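Local coordinates for protein sorbitol dehydrogenase (Gluconobacter oxydans, PDB 5ITG) that probably oxidises D-sorbitol to L-sorbose with a nicotinamide cofactor, NADP(H), as a member of the mannitol dehydrogenase family, at residues R38-F43 with Y82-E86. Residues are numbered along the deposited sequence; the frame is centred on the assembly and turned at random.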
ATOM      1  N   ARG A  38       1.623 -10.254  -6.240  1.00 16.76           N
ATOM      2  CA  ARG A  38       0.934 -11.152  -7.151  1.00 16.91           C
ATOM      3  C   ARG A  38      -0.362 -10.595  -7.751  1.00 17.39           C
ATOM      4  O   ARG A  38      -0.760 -11.006  -8.843  1.00 18.94           O
ATOM      5  CB  ARG A  38       0.667 -12.470  -6.434  1.00 17.23           C
ATOM      6  CG  ARG A  38       1.941 -13.181  -6.010  1.00 20.14           C
ATOM      7  CD  ARG A  38       1.617 -14.263  -4.999  1.00 28.24           C
ATOM      8  NE  ARG A  38       0.701 -15.227  -5.579  1.00 27.44           N
ATOM      9  CZ  ARG A  38      -0.151 -15.978  -4.890  1.00 28.66           C
ATOM     10  NH1 ARG A  38      -0.221 -15.888  -3.570  1.00 26.78           N
ATOM     11  NH2 ARG A  38      -0.940 -16.819  -5.538  1.00 27.27           N
ATOM     12  N   ALA A  39      -1.003  -9.660  -7.051  1.00 15.59           N
ATOM     13  CA  ALA A  39      -2.257  -9.067  -7.523  1.00 15.22           C
ATOM     14  C   ALA A  39      -2.090  -7.664  -8.097  1.00 15.77           C
ATOM     15  O   ALA A  39      -3.029  -7.102  -8.666  1.00 16.15           O
ATOM     16  CB  ALA A  39      -3.275  -9.035  -6.379  1.00 13.89           C
ATOM     17  N   HIS A  40      -0.900  -7.094  -7.959  1.00 15.89           N
ATOM     18  CA  HIS A  40      -0.665  -5.742  -8.448  1.00 17.24           C
ATOM     19  C   HIS A  40       0.443  -5.723  -9.499  1.00 17.23           C
ATOM     20  O   HIS A  40       0.155  -5.752 -10.694  1.00 16.24           O
ATOM     21  CB  HIS A  40      -0.337  -4.825  -7.256  1.00 16.95           C
ATOM     22  CG  HIS A  40      -0.203  -3.377  -7.612  1.00 16.45           C
ATOM     23  ND1 HIS A  40       0.998  -2.809  -7.974  1.00 17.09           N
ATOM     24  CD2 HIS A  40      -1.121  -2.381  -7.665  1.00 17.11           C
ATOM     25  CE1 HIS A  40       0.816  -1.525  -8.232  1.00 16.51           C
ATOM     26  NE2 HIS A  40      -0.461  -1.240  -8.052  1.00 16.10           N
ATOM     27  N   GLU A  41       1.703  -5.702  -9.071  1.00 17.23           N
ATOM     28  CA  GLU A  41       2.810  -5.685 -10.027  1.00 18.48           C
ATOM     29  C   GLU A  41       2.706  -6.814 -11.063  1.00 16.72           C
ATOM     30  O   GLU A  41       2.793  -6.577 -12.270  1.00 18.97           O
ATOM     31  CB  GLU A  41       4.154  -5.794  -9.305  1.00 17.94           C
ATOM     32  CG  GLU A  41       5.346  -5.562 -10.239  1.00 20.96           C
ATOM     33  CD  GLU A  41       6.683  -5.832  -9.582  1.00 21.29           C
ATOM     34  OE1 GLU A  41       6.821  -5.535  -8.377  1.00 23.42           O
ATOM     35  OE2 GLU A  41       7.605  -6.325 -10.274  1.00 21.38           O
ATOM     36  N   ALA A  42       2.525  -8.042 -10.595  1.00 17.64           N
ATOM     37  CA  ALA A  42       2.419  -9.181 -11.502  1.00 19.25           C
ATOM     38  C   ALA A  42       1.214  -9.015 -12.420  1.00 19.81           C
ATOM     39  O   ALA A  42       1.231  -9.441 -13.580  1.00 22.22           O
ATOM     40  CB  ALA A  42       2.299 -10.481 -10.700  1.00 18.64           C
ATOM     41  N   PHE A  43       0.172  -8.385 -11.888  1.00 21.28           N
ATOM     42  CA  PHE A  43      -1.077  -8.137 -12.616  1.00 19.72           C
ATOM     43  C   PHE A  43      -0.868  -7.224 -13.817  1.00 20.30           C
ATOM     44  O   PHE A  43      -1.353  -7.511 -14.916  1.00 22.39           O
ATOM     45  CB  PHE A  43      -2.104  -7.510 -11.661  1.00 20.97           C
ATOM     46  CG  PHE A  43      -3.427  -7.203 -12.295  1.00 21.38           C
ATOM     47  CD1 PHE A  43      -4.340  -8.220 -12.564  1.00 24.02           C
ATOM     48  CD2 PHE A  43      -3.774  -5.892 -12.602  1.00 23.48           C
ATOM     49  CE1 PHE A  43      -5.587  -7.937 -13.126  1.00 25.38           C
ATOM     50  CE2 PHE A  43      -5.017  -5.593 -13.165  1.00 25.98           C
ATOM     51  CZ  PHE A  43      -5.927  -6.620 -13.427  1.00 25.87           C
ATOM     52  N   TYR A  82      -0.870 -19.319 -10.686  1.00 25.91           N
ATOM     53  CA  TYR A  82      -1.807 -19.163  -9.575  1.00 25.27           C
ATOM     54  C   TYR A  82      -3.047 -18.429 -10.062  1.00 24.49           C
ATOM     55  O   TYR A  82      -3.019 -17.773 -11.105  1.00 26.02           O
ATOM     56  CB  TYR A  82      -1.169 -18.398  -8.410  1.00 23.88           C
ATOM     57  CG  TYR A  82      -0.708 -17.008  -8.758  1.00 22.69           C
ATOM     58  CD1 TYR A  82       0.540 -16.791  -9.338  1.00 22.96           C
ATOM     59  CD2 TYR A  82      -1.528 -15.904  -8.529  1.00 22.19           C
ATOM     60  CE1 TYR A  82       0.966 -15.505  -9.683  1.00 22.40           C
ATOM     61  CE2 TYR A  82      -1.117 -14.618  -8.869  1.00 22.70           C
ATOM     62  CZ  TYR A  82       0.131 -14.426  -9.445  1.00 23.30           C
ATOM     63  OH  TYR A  82       0.541 -13.158  -9.789  1.00 23.05           O
ATOM     64  N   SER A  83      -4.141 -18.545  -9.320  1.00 23.76           N
ATOM     65  CA  SER A  83      -5.368 -17.882  -9.731  1.00 23.25           C
ATOM     66  C   SER A  83      -5.616 -16.601  -8.955  1.00 21.98           C
ATOM     67  O   SER A  83      -5.360 -16.516  -7.756  1.00 22.57           O
ATOM     68  CB  SER A  83      -6.571 -18.809  -9.565  1.00 23.88           C
ATOM     69  OG  SER A  83      -6.833 -19.066  -8.201  1.00 25.24           O
ATOM     70  N   LEU A  84      -6.120 -15.603  -9.661  1.00 21.01           N
ATOM     71  CA  LEU A  84      -6.424 -14.326  -9.053  1.00 21.52           C
ATOM     72  C   LEU A  84      -7.877 -13.996  -9.308  1.00 20.58           C
ATOM     73  O   LEU A  84      -8.292 -13.830 -10.455  1.00 23.40           O
ATOM     74  CB  LEU A  84      -5.542 -13.216  -9.637  1.00 21.29           C
ATOM     75  CG  LEU A  84      -5.932 -11.790  -9.217  1.00 22.60           C
ATOM     76  CD1 LEU A  84      -5.896 -11.671  -7.698  1.00 19.87           C
ATOM     77  CD2 LEU A  84      -4.980 -10.779  -9.856  1.00 22.17           C
ATOM     78  N   THR A  85      -8.654 -13.931  -8.234  1.00 21.67           N
ATOM     79  CA  THR A  85     -10.060 -13.581  -8.335  1.00 20.55           C
ATOM     80  C   THR A  85     -10.134 -12.077  -8.077  1.00 20.63           C
ATOM     81  O   THR A  85      -9.486 -11.572  -7.160  1.00 19.30           O
ATOM     82  CB  THR A  85     -10.898 -14.314  -7.270  1.00 22.88           C
ATOM     83  OG1 THR A  85     -10.775 -15.729  -7.457  1.00 23.60           O
ATOM     84  CG2 THR A  85     -12.370 -13.921  -7.378  1.00 22.22           C
ATOM     85  N   GLU A  86     -10.895 -11.371  -8.909  1.00 21.01           N
ATOM     86  CA  GLU A  86     -11.078  -9.930  -8.769  1.00 23.30           C
ATOM     87  C   GLU A  86     -12.557  -9.680  -8.486  1.00 22.55           C
ATOM     88  O   GLU A  86     -13.416 -10.007  -9.302  1.00 22.81           O
ATOM     89  CB  GLU A  86     -10.646  -9.226 -10.052  1.00 25.19           C
ATOM     90  CG  GLU A  86      -9.143  -9.276 -10.271  1.00 27.67           C
ATOM     91  CD  GLU A  86      -8.734  -8.859 -11.667  1.00 28.46           C
ATOM     92  OE1 GLU A  86      -8.797  -9.706 -12.584  1.00 31.23           O
ATOM     93  OE2 GLU A  86      -8.353  -7.685 -11.851  1.00 29.79           O
TER
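A buried helix-to-strand contact within the Rossmann domain sets the junction of helices 35-39 and 41-46 against one face of strand 82-87. Y82, L84 and E86 all direct their CA-to-CB bonds at the helical segment, while S83 turns away. Y82 makes the polar link: its OH donates a hydrogen bond to the backbone O of R38 (2.7 Å), where helix 35-39 is ending and H40 takes the N-cap position of the next helix. The R38 guanidinium sits over the face of the Y82 ring, edge-on rather than flat, in a cation-pi pair with R38 CZ 4.2 Å from the ring centroid, and its NH2 is held by the carbonyl of L253. In this dinucleotide-binding fold, helices 35-39 and 41-46 belong to the connection between the parallel strands 26-31 and 56-61, whereas strand 82-87 pairs antiparallel with 93-106 and parallel with 255-258. Two residues further along the strand, L84 packs against both helices, its CD1 3.9 Å from A39 CB and its CD2 3.8 Å from F43 CD1. E86 OE2 comes within 3.1 Å of F43 CE1, but its charge is met by a salt bridge to R230, which also makes a cation-pi contact with F43.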